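PDB 1KPH: cyclopropane mycolic acid synthase 1 from Mycobacterium tuberculosis, which transfers a methylene group from S-adenosyl-L-methionine to a double bond of an alpha mycolic acid, forming the distal cyclopropane ring of this cell-envelope lipid. Local coordinates for residues L25-D28 with P29-Y33; Q226-Q229 with P230-A233; K234-D237 with L238-A241; M263-L266 with T267-E271; A270-F273 with R274-Y277. All blocks are in the same frame, centred on the assembly; numbering follows the deposited sequence.

Interaction 1: L25-D28 with P29-Y33. With 10A (didecyl-dimethyl-ammonium), chain G; SAH (S-adenosyl-L-homocysteine), chain F.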
# COMPACT_ATOMS: atom_id res chain seq x y z
N LEU A 25 -8.20 -14.33 -5.96
CA LEU A 25 -8.78 -14.44 -7.30
C LEU A 25 -8.29 -13.37 -8.25
O LEU A 25 -8.39 -13.52 -9.47
CB LEU A 25 -10.32 -14.38 -7.28
CG LEU A 25 -11.17 -15.56 -6.78
CD1 LEU A 25 -10.55 -16.88 -7.19
CD2 LEU A 25 -11.28 -15.50 -5.29
N PHE A 26 -7.75 -12.27 -7.72
CA PHE A 26 -7.27 -11.24 -8.62
C PHE A 26 -5.85 -10.72 -8.40
O PHE A 26 -5.26 -10.16 -9.31
CB PHE A 26 -8.28 -10.07 -8.69
CG PHE A 26 -8.38 -9.25 -7.43
CD1 PHE A 26 -7.50 -8.19 -7.20
CD2 PHE A 26 -9.41 -9.49 -6.52
CE1 PHE A 26 -7.65 -7.38 -6.06
CE2 PHE A 26 -9.56 -8.68 -5.39
CZ PHE A 26 -8.68 -7.62 -5.16
N LEU A 27 -5.29 -10.93 -7.20
CA LEU A 27 -3.92 -10.49 -6.93
C LEU A 27 -2.91 -11.51 -7.44
O LEU A 27 -3.26 -12.67 -7.67
CB LEU A 27 -3.70 -10.31 -5.42
CG LEU A 27 -4.55 -9.28 -4.69
CD1 LEU A 27 -4.16 -9.26 -3.22
CD2 LEU A 27 -4.36 -7.91 -5.33
N ASP A 28 -1.66 -11.10 -7.61
CA ASP A 28 -0.65 -12.03 -8.08
C ASP A 28 -0.32 -12.96 -6.91
O ASP A 28 -0.68 -12.68 -5.76
CB ASP A 28 0.62 -11.29 -8.55
CG ASP A 28 1.48 -10.82 -7.39
OD1 ASP A 28 1.15 -9.79 -6.77
OD2 ASP A 28 2.49 -11.50 -7.10
N PRO A 29 0.38 -14.07 -7.18
CA PRO A 29 0.74 -15.04 -6.14
C PRO A 29 1.38 -14.48 -4.86
O PRO A 29 1.14 -15.02 -3.78
CB PRO A 29 1.67 -15.99 -6.88
CG PRO A 29 1.04 -16.03 -8.25
CD PRO A 29 0.79 -14.56 -8.51
N THR A 30 2.17 -13.42 -4.97
CA THR A 30 2.80 -12.84 -3.78
C THR A 30 1.76 -12.10 -2.94
O THR A 30 2.04 -11.68 -1.82
CB THR A 30 3.92 -11.84 -4.13
OG1 THR A 30 3.34 -10.68 -4.75
CG2 THR A 30 4.95 -12.46 -5.07
N GLN A 31 0.57 -11.96 -3.51
CA GLN A 31 -0.54 -11.27 -2.86
C GLN A 31 -0.21 -9.80 -2.61
O GLN A 31 -0.65 -9.21 -1.63
CB GLN A 31 -0.89 -11.94 -1.53
CG GLN A 31 -1.19 -13.42 -1.64
CD GLN A 31 -2.17 -13.73 -2.75
OE1 GLN A 31 -1.88 -14.53 -3.64
NE2 GLN A 31 -3.34 -13.10 -2.71
N THR A 32 0.60 -9.22 -3.50
CA THR A 32 0.95 -7.81 -3.37
C THR A 32 -0.30 -7.03 -3.79
O THR A 32 -0.87 -7.26 -4.85
CB THR A 32 2.15 -7.44 -4.27
OG1 THR A 32 3.31 -8.16 -3.83
CG2 THR A 32 2.44 -5.94 -4.18
N TYR A 33 -0.71 -6.09 -2.94
CA TYR A 33 -1.92 -5.31 -3.19
C TYR A 33 -1.58 -3.82 -3.26
O TYR A 33 -1.95 -3.04 -2.38
CB TYR A 33 -2.91 -5.62 -2.07
CG TYR A 33 -4.37 -5.27 -2.32
CD1 TYR A 33 -4.82 -4.89 -3.59
CD2 TYR A 33 -5.30 -5.34 -1.28
CE1 TYR A 33 -6.17 -4.60 -3.81
CE2 TYR A 33 -6.65 -5.04 -1.50
CZ TYR A 33 -7.08 -4.67 -2.76
OH TYR A 33 -8.41 -4.38 -2.97
C1 10A G . -10.93 10.00 -1.99
C2 10A G . -10.99 8.83 -1.00
C3 10A G . -9.85 7.85 -1.27
C4 10A G . -9.80 6.61 -0.36
C5 10A G . -8.59 5.77 -0.80
C6 10A G . -8.40 4.44 -0.05
C7 10A G . -7.18 3.79 -0.72
C8 10A G . -6.87 2.37 -0.26
C9 10A G . -5.66 1.85 -1.08
C10 10A G . -5.44 0.36 -0.81
N1 10A G . -4.46 -0.48 -1.65
C11 10A G . -4.60 -1.90 -1.15
C12 10A G . -3.03 -0.08 -1.40
C13 10A G . -4.64 -0.44 -3.17
C14 10A G . -5.99 -0.81 -3.87
C15 10A G . -6.14 -0.39 -5.35
C16 10A G . -6.09 1.12 -5.72
C17 10A G . -7.27 1.93 -5.15
C18 10A G . -7.23 3.41 -5.55
C19 10A G . -8.43 4.16 -4.96
C20 10A G . -8.39 5.62 -5.41
C21 10A G . -9.60 6.41 -4.89
C22 10A G . -9.51 7.84 -5.40
N SAH F . 1.85 -3.00 1.78
CA SAH F . 1.12 -4.17 1.30
CB SAH F . -0.38 -4.08 1.63
CG SAH F . -1.14 -2.78 1.29
C SAH F . 1.30 -4.34 -0.22
OXT SAH F . 0.89 -5.39 -0.75
C5' SAH F . -2.95 -1.72 3.16
C4' SAH F . -2.26 -2.33 4.37
O4' SAH F . -1.91 -1.35 5.38
C3' SAH F . -3.10 -3.40 5.06
O3' SAH F . -2.25 -4.54 5.37
C2' SAH F . -3.60 -2.70 6.30
O2' SAH F . -3.93 -3.62 7.35
C1' SAH F . -2.46 -1.80 6.65
N9 SAH F . -2.84 -0.67 7.50
C8 SAH F . -3.83 0.25 7.36
N7 SAH F . -3.92 1.16 8.29
C5 SAH F . -2.88 0.80 9.14
C6 SAH F . -2.32 1.38 10.46
N6 SAH F . -2.85 2.46 11.06
N1 SAH F . -1.25 0.74 11.02
C2 SAH F . -0.72 -0.36 10.40
N3 SAH F . -1.12 -0.95 9.24
C4 SAH F . -2.21 -0.32 8.67
O HOH W 1 -0.86 -8.16 -7.48

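Interaction 2: Q226-Q229 with P230-A233. With 10A (didecyl-dimethyl-ammonium), chain G; CO3 (carbonate ion), chain E.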
# COMPACT_ATOMS: atom_id res chain seq x y z
N GLN A 226 9.02 9.78 -6.77
CA GLN A 226 8.91 9.07 -8.04
C GLN A 226 7.47 8.64 -8.29
O GLN A 226 6.84 8.00 -7.45
CB GLN A 226 9.81 7.84 -8.03
CG GLN A 226 9.75 7.03 -9.32
CD GLN A 226 10.76 5.90 -9.34
OE1 GLN A 226 11.46 5.66 -8.36
NE2 GLN A 226 10.83 5.18 -10.46
N SER A 227 6.95 9.00 -9.46
CA SER A 227 5.58 8.66 -9.81
C SER A 227 5.50 7.36 -10.61
O SER A 227 6.32 7.13 -11.50
CB SER A 227 4.95 9.79 -10.63
OG SER A 227 3.65 9.44 -11.06
N LEU A 228 4.51 6.53 -10.29
CA LEU A 228 4.30 5.26 -10.99
C LEU A 228 2.91 5.28 -11.62
O LEU A 228 2.34 4.24 -11.95
CB LEU A 228 4.39 4.09 -10.01
CG LEU A 228 5.68 3.90 -9.22
CD1 LEU A 228 5.61 2.57 -8.46
CD2 LEU A 228 6.88 3.91 -10.16
N GLN A 229 2.38 6.49 -11.80
CA GLN A 229 1.04 6.71 -12.35
C GLN A 229 0.57 5.78 -13.48
O GLN A 229 -0.43 5.09 -13.33
CB GLN A 229 0.92 8.17 -12.80
CG GLN A 229 -0.49 8.61 -13.18
CD GLN A 229 -0.57 10.09 -13.46
OE1 GLN A 229 0.14 10.61 -14.33
NE2 GLN A 229 -1.43 10.79 -12.73
N PRO A 230 1.29 5.75 -14.61
CA PRO A 230 0.86 4.87 -15.70
C PRO A 230 0.88 3.39 -15.36
O PRO A 230 0.10 2.60 -15.90
CB PRO A 230 1.82 5.21 -16.83
CG PRO A 230 3.08 5.53 -16.08
CD PRO A 230 2.56 6.41 -14.96
N HIS A 231 1.77 3.01 -14.45
CA HIS A 231 1.88 1.61 -14.06
C HIS A 231 0.65 1.11 -13.30
O HIS A 231 0.36 -0.08 -13.33
CB HIS A 231 3.12 1.41 -13.18
CG HIS A 231 4.41 1.69 -13.89
ND1 HIS A 231 4.96 0.82 -14.81
CD2 HIS A 231 5.25 2.75 -13.84
CE1 HIS A 231 6.08 1.33 -15.29
NE2 HIS A 231 6.28 2.50 -14.71
N TYR A 232 -0.08 2.01 -12.64
CA TYR A 232 -1.24 1.56 -11.88
C TYR A 232 -2.46 1.19 -12.73
O TYR A 232 -3.22 0.30 -12.36
CB TYR A 232 -1.65 2.61 -10.84
CG TYR A 232 -1.96 2.00 -9.49
CD1 TYR A 232 -2.53 0.73 -9.40
CD2 TYR A 232 -1.67 2.67 -8.31
CE1 TYR A 232 -2.80 0.14 -8.16
CE2 TYR A 232 -1.94 2.10 -7.06
CZ TYR A 232 -2.50 0.83 -7.00
OH TYR A 232 -2.74 0.23 -5.79
N ALA A 233 -2.65 1.88 -13.84
CA ALA A 233 -3.78 1.58 -14.72
C ALA A 233 -3.62 0.15 -15.23
O ALA A 233 -4.59 -0.61 -15.32
CB ALA A 233 -3.83 2.56 -15.88
C1 10A G . -10.93 10.00 -1.99
C2 10A G . -10.99 8.83 -1.00
C3 10A G . -9.85 7.85 -1.27
C4 10A G . -9.80 6.61 -0.36
C5 10A G . -8.59 5.77 -0.80
C6 10A G . -8.40 4.44 -0.05
C7 10A G . -7.18 3.79 -0.72
C8 10A G . -6.87 2.37 -0.26
C9 10A G . -5.66 1.85 -1.08
C10 10A G . -5.44 0.36 -0.81
N1 10A G . -4.46 -0.48 -1.65
C11 10A G . -4.60 -1.90 -1.15
C12 10A G . -3.03 -0.08 -1.40
C13 10A G . -4.64 -0.44 -3.17
C14 10A G . -5.99 -0.81 -3.87
C15 10A G . -6.14 -0.39 -5.35
C16 10A G . -6.09 1.12 -5.72
C17 10A G . -7.27 1.93 -5.15
C18 10A G . -7.23 3.41 -5.55
C19 10A G . -8.43 4.16 -4.96
C20 10A G . -8.39 5.62 -5.41
C21 10A G . -9.60 6.41 -4.89
C22 10A G . -9.51 7.84 -5.40
C CO3 E . -0.63 1.94 -3.78
O1 CO3 E . 0.35 1.55 -4.84
O2 CO3 E . -1.91 1.51 -3.83
O3 CO3 E . -0.23 2.75 -2.75

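Interaction 3: K234-D237 with L238-A241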
# COMPACT_ATOMS: atom_id res chain seq x y z
N LYS A 234 -2.38 -0.22 -15.57
CA LYS A 234 -2.10 -1.57 -16.06
C LYS A 234 -2.27 -2.59 -14.94
O LYS A 234 -2.88 -3.64 -15.13
CB LYS A 234 -0.68 -1.64 -16.62
CG LYS A 234 -0.36 -2.97 -17.30
CD LYS A 234 1.04 -2.94 -17.88
CE LYS A 234 1.37 -4.20 -18.66
NZ LYS A 234 2.71 -4.06 -19.31
N THR A 235 -1.74 -2.28 -13.76
CA THR A 235 -1.87 -3.18 -12.62
C THR A 235 -3.36 -3.46 -12.39
O THR A 235 -3.78 -4.61 -12.28
CB THR A 235 -1.28 -2.55 -11.33
OG1 THR A 235 0.11 -2.26 -11.52
CG2 THR A 235 -1.44 -3.49 -10.15
N LEU A 236 -4.15 -2.39 -12.33
CA LEU A 236 -5.58 -2.51 -12.12
C LEU A 236 -6.28 -3.25 -13.26
O LEU A 236 -7.21 -4.02 -13.02
CB LEU A 236 -6.19 -1.11 -11.93
CG LEU A 236 -5.87 -0.46 -10.58
CD1 LEU A 236 -6.07 1.05 -10.65
CD2 LEU A 236 -6.76 -1.07 -9.51
N ASP A 237 -5.84 -3.02 -14.49
CA ASP A 237 -6.43 -3.71 -15.63
C ASP A 237 -6.18 -5.21 -15.49
O ASP A 237 -7.07 -6.02 -15.75
CB ASP A 237 -5.83 -3.23 -16.96
CG ASP A 237 -6.32 -1.84 -17.36
OD1 ASP A 237 -7.40 -1.42 -16.91
OD2 ASP A 237 -5.61 -1.17 -18.15
N LEU A 238 -4.97 -5.58 -15.06
CA LEU A 238 -4.62 -6.99 -14.89
C LEU A 238 -5.39 -7.61 -13.73
O LEU A 238 -5.75 -8.79 -13.79
CB LEU A 238 -3.12 -7.16 -14.66
CG LEU A 238 -2.19 -6.74 -15.81
CD1 LEU A 238 -0.76 -7.11 -15.47
CD2 LEU A 238 -2.60 -7.42 -17.10
N TRP A 239 -5.64 -6.84 -12.68
CA TRP A 239 -6.38 -7.36 -11.54
C TRP A 239 -7.82 -7.64 -11.94
O TRP A 239 -8.37 -8.70 -11.61
CB TRP A 239 -6.38 -6.38 -10.35
CG TRP A 239 -5.09 -6.33 -9.58
CD1 TRP A 239 -4.07 -7.25 -9.60
CD2 TRP A 239 -4.69 -5.31 -8.65
NE1 TRP A 239 -3.07 -6.87 -8.74
CE2 TRP A 239 -3.42 -5.68 -8.15
CE3 TRP A 239 -5.28 -4.13 -8.19
CZ2 TRP A 239 -2.73 -4.90 -7.21
CZ3 TRP A 239 -4.59 -3.35 -7.26
CH2 TRP A 239 -3.32 -3.75 -6.78
N SER A 240 -8.43 -6.71 -12.66
CA SER A 240 -9.82 -6.86 -13.09
C SER A 240 -10.01 -7.97 -14.11
O SER A 240 -11.03 -8.66 -14.11
CB SER A 240 -10.35 -5.53 -13.66
OG SER A 240 -9.61 -5.13 -14.79
N ALA A 241 -9.02 -8.16 -14.99
CA ALA A 241 -9.12 -9.20 -16.00
C ALA A 241 -9.21 -10.57 -15.31
O ALA A 241 -10.00 -11.42 -15.72
CB ALA A 241 -7.91 -9.15 -16.92

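Interaction 4: M263-L266 with T267-E271. With 10A (didecyl-dimethyl-ammonium), chain G.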
# COMPACT_ATOMS: atom_id res chain seq x y z
N MET A 263 -15.57 -5.36 -9.16
CA MET A 263 -15.26 -5.10 -10.56
C MET A 263 -15.42 -3.60 -10.81
O MET A 263 -14.58 -2.97 -11.46
CB MET A 263 -16.19 -5.88 -11.49
CG MET A 263 -15.87 -7.37 -11.62
SD MET A 263 -14.21 -7.67 -12.30
CE MET A 263 -14.43 -7.09 -14.00
N LYS A 264 -16.49 -3.04 -10.28
CA LYS A 264 -16.77 -1.61 -10.44
C LYS A 264 -15.61 -0.80 -9.86
O LYS A 264 -15.19 0.20 -10.43
CB LYS A 264 -18.08 -1.24 -9.73
CG LYS A 264 -18.40 0.25 -9.73
CD LYS A 264 -19.73 0.51 -9.01
CE LYS A 264 -20.03 2.00 -8.91
NZ LYS A 264 -21.32 2.24 -8.21
N TYR A 265 -15.11 -1.25 -8.71
CA TYR A 265 -14.00 -0.59 -8.04
C TYR A 265 -12.69 -0.72 -8.82
O TYR A 265 -12.03 0.28 -9.12
CB TYR A 265 -13.90 -1.15 -6.60
CG TYR A 265 -12.51 -1.43 -6.05
CD1 TYR A 265 -11.54 -0.44 -5.96
CD2 TYR A 265 -12.20 -2.71 -5.57
CE1 TYR A 265 -10.28 -0.70 -5.40
CE2 TYR A 265 -10.94 -2.99 -5.02
CZ TYR A 265 -9.99 -1.98 -4.93
OH TYR A 265 -8.76 -2.26 -4.37
N LEU A 266 -12.33 -1.95 -9.18
CA LEU A 266 -11.09 -2.17 -9.93
C LEU A 266 -11.04 -1.42 -11.26
O LEU A 266 -10.09 -0.69 -11.54
CB LEU A 266 -10.88 -3.67 -10.15
CG LEU A 266 -10.60 -4.49 -8.89
CD1 LEU A 266 -10.53 -5.96 -9.25
CD2 LEU A 266 -9.29 -4.02 -8.24
N THR A 267 -12.08 -1.58 -12.07
CA THR A 267 -12.12 -0.93 -13.38
C THR A 267 -12.18 0.59 -13.26
O THR A 267 -11.48 1.31 -13.98
CB THR A 267 -13.32 -1.42 -14.21
OG1 THR A 267 -14.54 -1.00 -13.59
CG2 THR A 267 -13.31 -2.94 -14.31
N GLY A 268 -13.02 1.09 -12.36
CA GLY A 268 -13.15 2.53 -12.17
C GLY A 268 -11.83 3.21 -11.85
O GLY A 268 -11.47 4.22 -12.46
N CYS A 269 -11.11 2.65 -10.89
CA CYS A 269 -9.82 3.20 -10.48
C CYS A 269 -8.84 3.21 -11.65
O CYS A 269 -8.06 4.15 -11.80
CB CYS A 269 -9.24 2.39 -9.32
SG CYS A 269 -10.11 2.63 -7.76
N ALA A 270 -8.88 2.16 -12.47
CA ALA A 270 -7.99 2.05 -13.62
C ALA A 270 -8.14 3.26 -14.54
O ALA A 270 -7.15 3.80 -15.04
CB ALA A 270 -8.29 0.76 -14.38
N GLU A 271 -9.38 3.68 -14.78
CA GLU A 271 -9.63 4.82 -15.65
C GLU A 271 -9.18 6.11 -14.96
O GLU A 271 -8.65 7.01 -15.61
CB GLU A 271 -11.11 4.91 -16.01
CG GLU A 271 -11.62 3.73 -16.80
CD GLU A 271 -10.89 3.54 -18.12
OE1 GLU A 271 -11.09 2.49 -18.77
OE2 GLU A 271 -10.13 4.45 -18.52
C1 10A G . -10.93 10.00 -1.99
C2 10A G . -10.99 8.83 -1.00
C3 10A G . -9.85 7.85 -1.27
C4 10A G . -9.80 6.61 -0.36
C5 10A G . -8.59 5.77 -0.80
C6 10A G . -8.40 4.44 -0.05
C7 10A G . -7.18 3.79 -0.72
C8 10A G . -6.87 2.37 -0.26
C9 10A G . -5.66 1.85 -1.08
C10 10A G . -5.44 0.36 -0.81
N1 10A G . -4.46 -0.48 -1.65
C11 10A G . -4.60 -1.90 -1.15
C12 10A G . -3.03 -0.08 -1.40
C13 10A G . -4.64 -0.44 -3.17
C14 10A G . -5.99 -0.81 -3.87
C15 10A G . -6.14 -0.39 -5.35
C16 10A G . -6.09 1.12 -5.72
C17 10A G . -7.27 1.93 -5.15
C18 10A G . -7.23 3.41 -5.55
C19 10A G . -8.43 4.16 -4.96
C20 10A G . -8.39 5.62 -5.41
C21 10A G . -9.60 6.41 -4.89
C22 10A G . -9.51 7.84 -5.40

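Interaction 5: A270-F273 with R274-Y277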
# COMPACT_ATOMS: atom_id res chain seq x y z
N ALA A 270 -8.88 2.16 -12.47
CA ALA A 270 -7.99 2.05 -13.62
C ALA A 270 -8.14 3.26 -14.54
O ALA A 270 -7.15 3.80 -15.04
CB ALA A 270 -8.29 0.76 -14.38
N GLU A 271 -9.38 3.68 -14.78
CA GLU A 271 -9.63 4.82 -15.65
C GLU A 271 -9.18 6.11 -14.96
O GLU A 271 -8.65 7.01 -15.61
CB GLU A 271 -11.11 4.91 -16.01
CG GLU A 271 -11.62 3.73 -16.80
CD GLU A 271 -10.89 3.54 -18.12
OE1 GLU A 271 -11.09 2.49 -18.77
OE2 GLU A 271 -10.13 4.45 -18.52
N MET A 272 -9.39 6.18 -13.65
CA MET A 272 -9.00 7.35 -12.89
C MET A 272 -7.51 7.60 -13.03
O MET A 272 -7.07 8.75 -13.13
CB MET A 272 -9.38 7.17 -11.42
CG MET A 272 -10.41 8.17 -10.91
SD MET A 272 -11.90 8.25 -11.95
CE MET A 272 -11.52 9.64 -13.01
N PHE A 273 -6.72 6.53 -13.04
CA PHE A 273 -5.27 6.68 -13.19
C PHE A 273 -4.93 6.98 -14.64
O PHE A 273 -4.02 7.76 -14.92
CB PHE A 273 -4.53 5.42 -12.73
CG PHE A 273 -4.31 5.36 -11.24
CD1 PHE A 273 -5.06 4.50 -10.45
CD2 PHE A 273 -3.36 6.17 -10.63
CE1 PHE A 273 -4.88 4.45 -9.07
CE2 PHE A 273 -3.16 6.14 -9.25
CZ PHE A 273 -3.92 5.27 -8.47
N ARG A 274 -5.67 6.37 -15.56
CA ARG A 274 -5.45 6.57 -16.99
C ARG A 274 -5.63 8.05 -17.37
O ARG A 274 -4.81 8.60 -18.10
CB ARG A 274 -6.40 5.70 -17.81
CG ARG A 274 -5.71 4.83 -18.86
CD ARG A 274 -6.71 4.19 -19.83
NE ARG A 274 -7.64 3.28 -19.16
CZ ARG A 274 -7.32 2.07 -18.71
NH1 ARG A 274 -6.08 1.61 -18.85
NH2 ARG A 274 -8.23 1.32 -18.10
N ILE A 275 -6.69 8.67 -16.87
CA ILE A 275 -6.97 10.08 -17.18
C ILE A 275 -6.16 11.07 -16.33
O ILE A 275 -6.08 12.25 -16.66
CB ILE A 275 -8.48 10.39 -17.04
CG1 ILE A 275 -8.76 11.82 -17.51
CG2 ILE A 275 -8.92 10.21 -15.60
CD1 ILE A 275 -10.23 12.16 -17.59
N GLY A 276 -5.58 10.59 -15.23
CA GLY A 276 -4.76 11.45 -14.40
C GLY A 276 -5.38 12.15 -13.20
O GLY A 276 -4.75 13.06 -12.65
N TYR A 277 -6.58 11.76 -12.78
CA TYR A 277 -7.19 12.40 -11.62
C TYR A 277 -6.50 11.97 -10.34
O TYR A 277 -6.56 12.67 -9.33
CB TYR A 277 -8.69 12.10 -11.53
CG TYR A 277 -9.51 12.78 -12.60
CD1 TYR A 277 -10.89 12.93 -12.46
CD2 TYR A 277 -8.91 13.26 -13.76
CE1 TYR A 277 -11.65 13.55 -13.46
CE2 TYR A 277 -9.65 13.87 -14.76
CZ TYR A 277 -11.02 14.01 -14.61
OH TYR A 277 -11.74 14.62 -15.61

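Interaction 1: L25-D28 with P29-Y33
A type I beta turn from Asp28 to Gln31 reverses this loop beside the cofactor, and Asp28 serves it with both backbone and side chain. Gln31 N donates to Asp28 O at 2.7 Å. The carboxylate leans back over the turn because CG stands between the backbone N and the carbonyl carbon (chi1 77°). Thr30 then grips one oxygen twice: its OG1 donates to the syn lone pair of Asp28 OD2 at 2.6 Å, while Thr30 N comes to the same OD2 from above the carboxylate plane at 2.9 Å, closing an Asx turn. Asp28 OD1 takes a weak bond from Thr32 N and a stronger one from a water at 2.7 Å; that water also links Asp28 N with Thr32 O.

The loop joins helix 20-23 to helix 45-57 and runs along the cofactor site of a Rossmann-like methyltransferase fold. Beyond the turn, Tyr33 N points almost straight (171°) at OXT of S-adenosyl-L-homocysteine, 2.8 Å away. The Tyr33 ring is enclosed from two sides. Phe26 turns an edge toward one face in an offset edge-to-face pair, planes at 68°, and on the opposite face methyl C11 of didecyl-dimethyl-ammonium sits 3.5 Å above the ring centre. Leu27 CD2 fills in beside Tyr33 CD1 at 3.5 Å, and the Tyr33 hydroxyl bonds to Tyr265 and His15.

Interaction 2: Q226-Q229 with P230-A233
Leu228 O draws two backbone N-H groups of the following turn, His231 N at 2.8 Å and Tyr232 N at 3.4 Å, both bent and weak. This is the junction where strand 221-227, at one margin of the mixed sheet, passes through Leu228 into helix 229-245. Tyr232 N finds a better acceptor in Gln229 O, 3.2 Å away, while Pro230, having no N-H to give, fits naturally into the opening turn. Just upstream an ST turn fixes the exit from the strand: Gln229 N donates to Ser227 OG over 3.3 Å with little bend (164°), and that hydroxyl is also bonded to Asp279 of the adjacent strand.

With its CG anti to the carbonyl carbon (chi1 -64°), His231 lies back against Leu228, placing CD2 4.1 Å from Leu228 CB, with Leu228 CA lying in the plane of the imidazole at its edge. Tyr232 points elsewhere, into the lipid pocket. There its hydroxyl donates a very short bond, 2.5 Å, from OH to carbonate O2, which lies in the ring plane; His167 and Cys35 also bind the ion. The carbonate probably came from the crystallisation liquor; in related synthases a bicarbonate ion is thought to act as the base, and this carbonate may occupy a comparable place. Tyr232 OH also lies 3.3 Å from C13 of didecyl-dimethyl-ammonium, a carbon bonded directly to the ammonium nitrogen.

Interaction 3: K234-D237 with L238-A241
Thr235 and Trp239, one helical turn apart on helix 229-245, form the dense side of this contact. The two side chains run side by side in the same direction, and Thr235 CG2 rests over the indole face, 3.7 Å from the centroid of the six-membered ring and 20° off its normal: a CH-pi contact. Thr235 presents this methyl because CG2 is anti to the backbone N, which turns OG1 instead to His231 O and to the backbone of Ala36. Leu236 crosses the indole at a slant, bringing CD2 within 3.6 Å of Trp239 CE3.

The side of Lys234 and Leu238 is looser. Lys234 is fully extended, and its CG comes no nearer than 4.4 Å to Leu238 CG. Asp237 and Ser240 belong to the flank facing helix 256-275, and there Ser240 folds its hydroxyl back over the helix, OG lying 2.9 Å from Asp237 O and 3.2 Å from Leu236 O. Regular i to i+4 backbone bonds, such as Trp239 N to Thr235 O at 2.9 Å, hold these sides together in a helix whose inner side lines the lipid pocket, where Trp239 meets Tyr33 edge-to-face.

Interaction 4: M263-L266 with T267-E271
The Tyr265 ring meets the sulfur of Cys269 at its edge, near the ring plane, and carries Leu266 CD2 on one face, 3.7 Å above the plane and offset toward the rim. Cys269 SG lies 5.0 Å from the ring centroid and 75° off its normal, a sulfur-aromatic contact in which the nearest carbon is Tyr265 CD1 at 3.8 Å. C17 of didecyl-dimethyl-ammonium also approaches at the ring edge. Residues of helix 186-199, among them Phe194 and Ile199, pack against the same side chain.

One turn separates the two partners on helix 256-275, so the backbone sets their spacing: Cys269 N donates to Tyr265 O at 3.1 Å, nearly straight. Cys269 carries SG anti to its carbonyl carbon (chi1 -71°), a setting that leads the sulfur back up the helix toward the tyrosine. On another side of the helix Thr267 uses two donors on one acceptor. Its backbone N and its OG1 each lie 2.9 Å from Met263 O, on opposite faces of that carbonyl's plane, so the hydroxyl is satisfied inside its own helix.

Both Tyr265 and Cys269 line the ligand pocket, with Cys269 SG 3.6 Å from C19. Tyr265 OH, held by Tyr33, lies 3.2 Å from C14, near the ammonium end. Cys269 is an active-site residue by similarity to relatives. Farther along the decyl chain, soft sulfur and an aromatic edge offer mainly dispersion contacts, consistent with a channel for the acyl chain of a mycolic acid.

Interaction 5: A270-F273 with R274-Y277
Gly276 leaves helical geometry with a positive phi of 94°, and Tyr277 N turns back to Met272 O at 3.1 Å. In the last helical turn, Glu271 and Arg274 form a salt bridge on the exposed surface. Arg274 grips side-on, NE donating to Glu271 OE2 at 2.8 Å (165°) and NH2 to Glu271 OE1 at 3.2 Å. OE2 lies close to the guanidinium plane, yet both carboxylate oxygens are met from above their own plane, the two flat groups being inclined by 64°. One guanidinium face lies over the carbonyl of Ala270, with the oxygen 4.0 Å above its centre, and NH1 adds a salt bridge to Asp237 OD2 of helix 229-245.

The bond from Tyr277 N, joined by a weak one from Gly276 N to Phe273 O at 3.2 Å, makes a Schellman motif with Gly276 as its C-prime residue; it ends helix 256-275 just before strand 278-286. Met272 is bent at both chi2 and chi3, which curls its terminal methyl round toward the helix end. Met272 CE there stands 3.4 Å from Tyr277 CD1 and 3.7 Å from Ile275 CG2, the methionine and isoleucine side chains running alongside each other. Tyr277 extends to a hydrogen bond with Pro183 O and meets Phe188 edge-to-face, while Phe273 stacks on Tyr232.

How the interactions relate
Helix 229-245 carries interaction 3 and the second half of interaction 2, and helix 256-275 carries interaction 4 and most of interaction 5. The two helices pack together through Leu236 against Cys269 and Phe273, and are bridged by Asp237 and Arg274. Interaction 1, a loop without regular structure and the most buried contact, closes the pocket from the cofactor side: Tyr33 reaches Tyr265 by hydroxyl and Trp239 by ring. Interactions 1 to 4 all touch the lipid-like ligand, with aromatic rings, hydroxyls and sulfur; interaction 5 meets the pocket through Phe273 but keeps a salt bridge on the surface. Polar side-chain bonds shape the turn of interaction 1; in 3 and 4 the helix backbone sets the spacing.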